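Local coordinates for intimin adherence protein (Escherichia coli O157:H7, PDB 3NCX) that probably anchors the bacterium to host cells as a surface adhesin whose C-terminal lectin-like domain, carried on Ig-like domains, binds the receptor Tir, at residues L124-N135 against T164-P172; F8-V17 against A79-Y89. The protein carries 1 engineered substitution. All blocks are in the same frame, centred on the assembly; numbering follows the deposited sequence.

Contact 1 of 2, residues L124-N135 against T164-P172; sequences LSDIYDSWGAAN and TYNLITQYP. Engineered in segment 164-172: Tyr-171 (natural residue Asn).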
# COMPACT_ATOMS: atom_id res chain seq x y z
N LEU A 124 4.26 -4.59 -10.86
CA LEU A 124 2.97 -3.93 -10.63
C LEU A 124 1.85 -4.92 -10.34
O LEU A 124 1.03 -4.70 -9.44
CB LEU A 124 2.60 -3.05 -11.82
CG LEU A 124 3.50 -1.85 -12.10
CD1 LEU A 124 3.17 -1.22 -13.44
CD2 LEU A 124 3.39 -0.83 -10.98
N SER A 125 1.81 -6.01 -11.09
CA SER A 125 0.76 -7.02 -10.92
C SER A 125 0.88 -7.72 -9.58
O SER A 125 -0.12 -8.14 -9.00
CB SER A 125 0.80 -8.04 -12.06
OG SER A 125 2.03 -8.74 -12.08
N ASP A 126 2.11 -7.85 -9.08
CA ASP A 126 2.35 -8.45 -7.78
C ASP A 126 1.72 -7.63 -6.67
O ASP A 126 1.28 -8.16 -5.65
CB ASP A 126 3.85 -8.61 -7.52
CG ASP A 126 4.40 -9.91 -8.08
OD1 ASP A 126 3.72 -10.53 -8.92
OD2 ASP A 126 5.52 -10.29 -7.69
N ILE A 127 1.67 -6.32 -6.88
CA ILE A 127 1.06 -5.43 -5.91
C ILE A 127 -0.46 -5.58 -5.89
O ILE A 127 -1.09 -5.49 -4.83
CB ILE A 127 1.46 -3.96 -6.15
CG1 ILE A 127 2.88 -3.74 -5.63
CG2 ILE A 127 0.49 -3.01 -5.47
CD1 ILE A 127 3.33 -2.30 -5.68
N TYR A 128 -1.04 -5.83 -7.06
CA TYR A 128 -2.47 -6.08 -7.14
C TYR A 128 -2.82 -7.37 -6.40
O TYR A 128 -3.84 -7.44 -5.71
CB TYR A 128 -2.93 -6.17 -8.59
CG TYR A 128 -4.41 -6.43 -8.73
CD1 TYR A 128 -5.31 -5.40 -8.91
CD2 TYR A 128 -4.91 -7.73 -8.64
CE1 TYR A 128 -6.67 -5.64 -9.03
CE2 TYR A 128 -6.26 -7.98 -8.75
CZ TYR A 128 -7.13 -6.94 -8.95
OH TYR A 128 -8.48 -7.19 -9.06
N ASP A 129 -1.98 -8.39 -6.55
CA ASP A 129 -2.20 -9.66 -5.87
C ASP A 129 -2.12 -9.50 -4.36
O ASP A 129 -2.82 -10.19 -3.62
CB ASP A 129 -1.17 -10.71 -6.33
CG ASP A 129 -1.40 -11.17 -7.76
OD1 ASP A 129 -2.53 -11.01 -8.27
OD2 ASP A 129 -0.44 -11.69 -8.37
N SER A 130 -1.28 -8.57 -3.91
CA SER A 130 -1.05 -8.38 -2.49
C SER A 130 -2.03 -7.40 -1.85
O SER A 130 -2.30 -7.47 -0.65
CB SER A 130 0.39 -7.90 -2.24
OG SER A 130 1.33 -8.81 -2.77
N TRP A 131 -2.58 -6.49 -2.66
CA TRP A 131 -3.44 -5.44 -2.12
C TRP A 131 -4.81 -5.38 -2.79
O TRP A 131 -5.81 -5.07 -2.14
CB TRP A 131 -2.74 -4.08 -2.21
CG TRP A 131 -1.50 -4.00 -1.37
CD1 TRP A 131 -0.22 -4.23 -1.77
CD2 TRP A 131 -1.43 -3.66 0.02
NE1 TRP A 131 0.65 -4.06 -0.72
CE2 TRP A 131 -0.07 -3.70 0.39
CE3 TRP A 131 -2.39 -3.31 0.98
CZ2 TRP A 131 0.36 -3.43 1.69
CZ3 TRP A 131 -1.96 -3.04 2.27
CH2 TRP A 131 -0.60 -3.10 2.61
N GLY A 132 -4.86 -5.65 -4.09
CA GLY A 132 -6.10 -5.54 -4.84
C GLY A 132 -6.23 -4.19 -5.51
O GLY A 132 -5.31 -3.37 -5.46
N ALA A 133 -7.39 -3.95 -6.12
CA ALA A 133 -7.63 -2.70 -6.85
C ALA A 133 -7.24 -1.47 -6.04
O ALA A 133 -7.66 -1.30 -4.89
CB ALA A 133 -9.09 -2.62 -7.28
N ALA A 134 -6.44 -0.61 -6.65
CA ALA A 134 -5.93 0.58 -5.97
C ALA A 134 -7.04 1.48 -5.44
O ALA A 134 -6.91 2.08 -4.37
CB ALA A 134 -5.02 1.37 -6.90
N ASN A 135 -8.14 1.56 -6.18
CA ASN A 135 -9.23 2.46 -5.83
C ASN A 135 -10.08 1.99 -4.64
O ASN A 135 -10.94 2.72 -4.16
CB ASN A 135 -10.12 2.75 -7.05
CG ASN A 135 -10.78 1.50 -7.60
OD1 ASN A 135 -11.65 1.58 -8.46
ND2 ASN A 135 -10.38 0.34 -7.10
N THR A 164 2.06 -1.08 -20.78
CA THR A 164 1.49 -0.52 -19.56
C THR A 164 0.68 -1.55 -18.78
O THR A 164 0.28 -2.58 -19.32
CB THR A 164 0.58 0.69 -19.85
OG1 THR A 164 -0.50 0.28 -20.70
CG2 THR A 164 1.37 1.80 -20.53
N TYR A 165 0.43 -1.26 -17.51
CA TYR A 165 -0.38 -2.11 -16.66
C TYR A 165 -1.27 -1.25 -15.75
O TYR A 165 -0.81 -0.27 -15.17
CB TYR A 165 0.50 -3.03 -15.81
CG TYR A 165 -0.28 -3.93 -14.87
CD1 TYR A 165 -0.91 -5.07 -15.34
CD2 TYR A 165 -0.38 -3.63 -13.52
CE1 TYR A 165 -1.63 -5.89 -14.48
CE2 TYR A 165 -1.09 -4.44 -12.65
CZ TYR A 165 -1.71 -5.57 -13.14
OH TYR A 165 -2.42 -6.39 -12.29
N ASN A 166 -2.54 -1.63 -15.64
CA ASN A 166 -3.49 -0.86 -14.85
C ASN A 166 -3.64 -1.41 -13.43
O ASN A 166 -4.00 -2.57 -13.25
CB ASN A 166 -4.85 -0.82 -15.56
CG ASN A 166 -5.78 0.23 -14.99
OD1 ASN A 166 -5.87 0.41 -13.77
ND2 ASN A 166 -6.47 0.94 -15.87
N LEU A 167 -3.38 -0.56 -12.44
CA LEU A 167 -3.37 -0.98 -11.04
C LEU A 167 -4.77 -1.23 -10.48
O LEU A 167 -4.92 -1.64 -9.32
CB LEU A 167 -2.63 0.04 -10.18
CG LEU A 167 -1.13 0.15 -10.46
CD1 LEU A 167 -0.52 1.31 -9.70
CD2 LEU A 167 -0.42 -1.15 -10.12
N ILE A 168 -5.79 -0.97 -11.28
CA ILE A 168 -7.17 -1.24 -10.87
C ILE A 168 -7.79 -2.35 -11.70
O ILE A 168 -8.47 -3.23 -11.17
CB ILE A 168 -8.06 0.01 -11.00
CG1 ILE A 168 -7.64 1.08 -9.99
CG2 ILE A 168 -9.52 -0.35 -10.81
CD1 ILE A 168 -8.46 2.35 -10.09
N THR A 169 -7.54 -2.31 -13.01
CA THR A 169 -8.21 -3.22 -13.94
C THR A 169 -7.35 -4.42 -14.34
O THR A 169 -7.83 -5.34 -15.01
CB THR A 169 -8.65 -2.48 -15.21
OG1 THR A 169 -7.50 -2.06 -15.95
CG2 THR A 169 -9.49 -1.26 -14.86
N GLN A 170 -6.08 -4.42 -13.94
CA GLN A 170 -5.14 -5.48 -14.30
C GLN A 170 -4.89 -5.52 -15.80
O GLN A 170 -4.22 -6.42 -16.30
CB GLN A 170 -5.66 -6.85 -13.84
CG GLN A 170 -6.06 -6.94 -12.38
CD GLN A 170 -6.63 -8.30 -12.03
OE1 GLN A 170 -5.94 -9.31 -12.10
NE2 GLN A 170 -7.90 -8.33 -11.65
N TYR A 171 -5.42 -4.54 -16.51
CA TYR A 171 -5.35 -4.51 -17.97
C TYR A 171 -3.93 -4.23 -18.48
O TYR A 171 -3.39 -3.15 -18.26
CB TYR A 171 -6.33 -3.47 -18.53
CG TYR A 171 -6.39 -3.42 -20.04
CD1 TYR A 171 -6.83 -4.52 -20.77
CD2 TYR A 171 -6.04 -2.27 -20.73
CE1 TYR A 171 -6.89 -4.47 -22.15
CE2 TYR A 171 -6.10 -2.21 -22.11
CZ TYR A 171 -6.53 -3.32 -22.81
OH TYR A 171 -6.60 -3.27 -24.19
N PRO A 172 -3.33 -5.22 -19.15
CA PRO A 172 -2.02 -5.07 -19.78
C PRO A 172 -2.16 -4.53 -21.19
O PRO A 172 -3.12 -4.87 -21.89
CB PRO A 172 -1.50 -6.51 -19.83
CG PRO A 172 -2.74 -7.32 -20.03
CD PRO A 172 -3.85 -6.60 -19.29
O HOH W 1 -3.21 -2.31 -7.14
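Gln-170 lays its side chain over one face of the Tyr-128 ring. Its CG stands 3.6 Å from the ring centroid of Tyr-128, almost on the ring normal, a CH-pi contact, and the amide beyond follows the ring surface at 22° to its plane, so that amide and ring are stacked. Gly-132 CA covers the opposite face, and the carbonyl O of Leu-167 lies at the ring edge. A chi1 of 180° carries the Tyr-128 ring to the side of the helix where Leu-167 O and Gln-170 lie.

The Leu-124 and Tyr-165 side chains run alongside each other with opposite sense, bringing Tyr-165 CD2 within 3.5 Å of Leu-124 CB, and the hydroxyl end of the tyrosine rests against CA and CB of Ser-125. Deeper in, CD2 of Leu-167 meets CD2 of Leu-124 at 3.9 Å, the two side chains roughly perpendicular to each other. Helix 121-131 thus packs beside the end of strand 161-166 and the turn after it, within the C-type lectin-like domain of intimin.

Where the helix ends, Gly-132 takes a positive phi and the chain bends back toward 167-168. Ala-134 N donates to Leu-167 O over 3.2 Å, approaching from above the carbonyl plane, and a water bridges that same oxygen to Gly-132 O, so two donors grip Leu-167 O. Ile-168 then crosses Asn-135, its CD1 3.5 Å from Asn-135 CB.

Further out, an Asx turn shapes the loop: Asn-166 OD1 accepts from Ile-168 N at 2.8 Å. Asn-166 is itself fastened to Ser-145 and Ile-146, while Ser-125 OG turns back to bond Gln-121 O within the helix. Leu-124 also touches Ile-98 and Ala-148.

Contact 2 of 2, residues F8-V17 against A79-Y89; sequences FDELKIDNKV and ATSGDKQTVSY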
# COMPACT_ATOMS: atom_id res chain seq x y z
N PHE A 8 -9.97 -9.78 32.47
CA PHE A 8 -9.56 -9.79 31.06
C PHE A 8 -8.27 -10.58 30.83
O PHE A 8 -7.47 -10.77 31.75
CB PHE A 8 -9.37 -8.36 30.55
CG PHE A 8 -10.14 -7.33 31.32
CD1 PHE A 8 -11.51 -7.23 31.20
CD2 PHE A 8 -9.47 -6.45 32.16
CE1 PHE A 8 -12.21 -6.27 31.92
CE2 PHE A 8 -10.17 -5.49 32.87
CZ PHE A 8 -11.54 -5.41 32.75
N ASP A 9 -8.06 -11.02 29.59
CA ASP A 9 -6.80 -11.64 29.20
C ASP A 9 -5.81 -10.54 28.87
O ASP A 9 -6.16 -9.36 28.83
CB ASP A 9 -6.99 -12.54 27.98
CG ASP A 9 -8.41 -13.04 27.83
OD1 ASP A 9 -8.79 -13.97 28.57
OD2 ASP A 9 -9.13 -12.51 26.97
N GLU A 10 -4.56 -10.92 28.63
CA GLU A 10 -3.54 -9.94 28.29
C GLU A 10 -3.76 -9.41 26.88
O GLU A 10 -4.13 -10.15 25.97
CB GLU A 10 -2.14 -10.52 28.45
CG GLU A 10 -1.80 -11.66 27.50
CD GLU A 10 -0.35 -12.09 27.62
OE1 GLU A 10 0.21 -12.02 28.73
OE2 GLU A 10 0.23 -12.51 26.59
N LEU A 11 -3.53 -8.11 26.71
CA LEU A 11 -3.69 -7.46 25.41
C LEU A 11 -2.77 -8.09 24.38
O LEU A 11 -1.60 -8.36 24.66
CB LEU A 11 -3.40 -5.96 25.54
CG LEU A 11 -3.52 -5.11 24.27
CD1 LEU A 11 -4.93 -5.19 23.71
CD2 LEU A 11 -3.13 -3.67 24.57
N LYS A 12 -3.30 -8.30 23.18
CA LYS A 12 -2.54 -8.94 22.11
C LYS A 12 -2.94 -8.39 20.74
O LYS A 12 -4.12 -8.37 20.39
CB LYS A 12 -2.78 -10.46 22.14
CG LYS A 12 -2.17 -11.21 20.96
CD LYS A 12 -0.68 -11.43 21.14
CE LYS A 12 -0.04 -11.96 19.86
NZ LYS A 12 -0.68 -13.22 19.39
N ILE A 13 -1.96 -7.94 19.97
CA ILE A 13 -2.21 -7.51 18.60
C ILE A 13 -2.05 -8.68 17.63
O ILE A 13 -0.96 -9.25 17.50
CB ILE A 13 -1.28 -6.36 18.17
CG1 ILE A 13 -1.67 -5.06 18.89
CG2 ILE A 13 -1.34 -6.15 16.67
CD1 ILE A 13 -0.84 -3.87 18.47
N ASP A 14 -3.14 -9.03 16.95
CA ASP A 14 -3.14 -10.15 16.02
C ASP A 14 -2.09 -9.97 14.92
O ASP A 14 -2.03 -8.92 14.28
CB ASP A 14 -4.52 -10.32 15.39
CG ASP A 14 -5.09 -11.71 15.59
OD1 ASP A 14 -4.77 -12.61 14.78
OD2 ASP A 14 -5.86 -11.91 16.56
N ASN A 15 -1.27 -11.00 14.72
CA ASN A 15 -0.29 -10.98 13.65
C ASN A 15 -0.97 -11.09 12.28
O ASN A 15 -0.40 -10.73 11.26
CB ASN A 15 0.72 -12.12 13.83
CG ASN A 15 1.71 -12.20 12.69
OD1 ASN A 15 2.61 -11.37 12.58
ND2 ASN A 15 1.56 -13.21 11.84
N LYS A 16 -2.20 -11.60 12.29
CA LYS A 16 -2.99 -11.71 11.08
C LYS A 16 -3.62 -10.35 10.77
O LYS A 16 -4.38 -9.81 11.57
CB LYS A 16 -4.09 -12.76 11.25
CG LYS A 16 -4.52 -13.45 9.97
CD LYS A 16 -3.63 -14.65 9.65
CE LYS A 16 -3.77 -15.73 10.72
NZ LYS A 16 -2.97 -16.95 10.40
N VAL A 17 -3.28 -9.80 9.61
CA VAL A 17 -3.76 -8.47 9.22
C VAL A 17 -4.90 -8.55 8.20
O VAL A 17 -4.92 -9.43 7.34
CB VAL A 17 -2.61 -7.60 8.67
CG1 VAL A 17 -3.12 -6.66 7.59
CG2 VAL A 17 -1.93 -6.84 9.79
N ALA A 79 -1.04 -0.38 20.48
CA ALA A 79 -2.45 -0.43 20.85
C ALA A 79 -2.59 -0.39 22.36
O ALA A 79 -1.95 -1.17 23.07
CB ALA A 79 -3.10 -1.68 20.29
N THR A 80 -3.42 0.52 22.86
CA THR A 80 -3.63 0.66 24.29
C THR A 80 -5.07 0.38 24.68
O THR A 80 -5.98 1.13 24.30
CB THR A 80 -3.23 2.07 24.79
OG1 THR A 80 -1.81 2.23 24.68
CG2 THR A 80 -3.64 2.26 26.24
N SER A 81 -5.28 -0.69 25.43
CA SER A 81 -6.60 -1.06 25.91
C SER A 81 -7.04 -0.11 27.02
O SER A 81 -6.23 0.63 27.57
CB SER A 81 -6.61 -2.50 26.41
OG SER A 81 -5.61 -2.71 27.38
N GLY A 82 -8.33 -0.14 27.34
CA GLY A 82 -8.88 0.74 28.35
C GLY A 82 -8.34 0.47 29.73
O GLY A 82 -8.31 1.36 30.59
N ASP A 83 -7.89 -0.76 29.96
CA ASP A 83 -7.39 -1.17 31.27
C ASP A 83 -5.89 -0.94 31.40
O ASP A 83 -5.22 -1.64 32.16
CB ASP A 83 -7.74 -2.63 31.53
CG ASP A 83 -7.31 -3.54 30.41
OD1 ASP A 83 -6.23 -4.16 30.52
OD2 ASP A 83 -8.05 -3.64 29.41
N LYS A 84 -5.38 0.04 30.67
CA LYS A 84 -3.99 0.47 30.80
C LYS A 84 -2.95 -0.56 30.34
O LYS A 84 -1.85 -0.64 30.89
CB LYS A 84 -3.70 0.90 32.24
CG LYS A 84 -4.29 2.25 32.62
CD LYS A 84 -3.26 3.36 32.48
CE LYS A 84 -2.07 3.13 33.40
NZ LYS A 84 -1.01 4.16 33.23
N GLN A 85 -3.30 -1.35 29.33
CA GLN A 85 -2.33 -2.25 28.71
C GLN A 85 -1.86 -1.68 27.38
O GLN A 85 -2.63 -1.08 26.64
CB GLN A 85 -2.93 -3.64 28.49
CG GLN A 85 -3.16 -4.44 29.76
CD GLN A 85 -3.49 -5.90 29.47
OE1 GLN A 85 -2.61 -6.70 29.18
NE2 GLN A 85 -4.77 -6.24 29.56
N THR A 86 -0.57 -1.86 27.09
CA THR A 86 -0.01 -1.38 25.83
C THR A 86 0.84 -2.45 25.17
O THR A 86 1.71 -3.06 25.79
CB THR A 86 0.82 -0.10 26.03
OG1 THR A 86 -0.05 0.98 26.39
CG2 THR A 86 1.55 0.27 24.75
N VAL A 87 0.57 -2.69 23.89
CA VAL A 87 1.27 -3.71 23.13
C VAL A 87 1.79 -3.15 21.80
O VAL A 87 1.12 -2.33 21.17
CB VAL A 87 0.36 -4.93 22.87
CG1 VAL A 87 0.64 -5.54 21.51
CG2 VAL A 87 0.53 -5.96 23.98
N SER A 88 2.97 -3.58 21.40
CA SER A 88 3.59 -3.09 20.17
C SER A 88 3.45 -4.07 19.00
O SER A 88 3.56 -5.28 19.18
CB SER A 88 5.07 -2.79 20.40
OG SER A 88 5.24 -1.72 21.32
N TYR A 89 3.21 -3.52 17.82
CA TYR A 89 3.22 -4.28 16.58
C TYR A 89 4.13 -3.57 15.57
O TYR A 89 3.86 -2.44 15.19
CB TYR A 89 1.81 -4.42 16.00
CG TYR A 89 1.78 -4.94 14.58
CD1 TYR A 89 1.80 -4.07 13.51
CD2 TYR A 89 1.74 -6.31 14.32
CE1 TYR A 89 1.78 -4.54 12.20
CE2 TYR A 89 1.72 -6.78 13.02
CZ TYR A 89 1.74 -5.89 11.97
OH TYR A 89 1.71 -6.36 10.67
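Leu-11 and Gln-85 meet CB to CB at 3.8 Å, and from there the leucine can be traced into the core. Its CG, swung away from the backbone N by a trans chi1, comes near Val-87 CB; CD1 turns to Ser-81 CB, and CD2 lies on the inner surface of the paired strands, near the carbonyl O atoms of Ala-79 and Gln-85. Tyr-49 also touches this leucine.

Beyond the leucine CB, the Gln-85 amide holds the backbone of 9-11. Leu-11 N donates to Gln-85 OE1 at 3.0 Å in a nearly straight N-H...O line, though from well above the amide carbonyl plane. Gln-85 NE2 donates to Asp-83 OD1 at 2.7 Å; this oxygen lies nearly in the Gln-85 amide plane and accepts with its syn lone pair, which helps to set the amide's rotation. A weak bond joins NE2 to Asp-9 O.

Ile-13 continues the apolar row: CG1 lies 3.5 Å from Val-87 CG1, CD1 packs on Ala-79 CB, and CG2 meets Tyr-89 CB. Trp-51 touches both Ile-13 and Ala-79. Strand 12-13, hydrogen-bonded to strand 37-43, thereby faces hairpin 75-91 through side chains, the sheet-on-sheet core of an Ig-like beta sandwich.

From the N terminus, the chain enters the Ig-like domain through 8-17 and passes through a series of strands, with no helix, before hairpin 79-89 returns to it. Contact 2 thus closes a loop of 61 intervening residues and joins the two sheets of that domain. The chain then runs on into the lectin-like domain, where contact 1 closes a shorter loop of 28 residues, tying helix 121-131 to the end of strand 161-166. The loops follow in series, neither nesting nor crossing. Each contact lies within one domain, their centres 33 Å apart and nearest atoms about 7 Å apart, while helix 121-131 also meets the 29-31 loop through Trp-131.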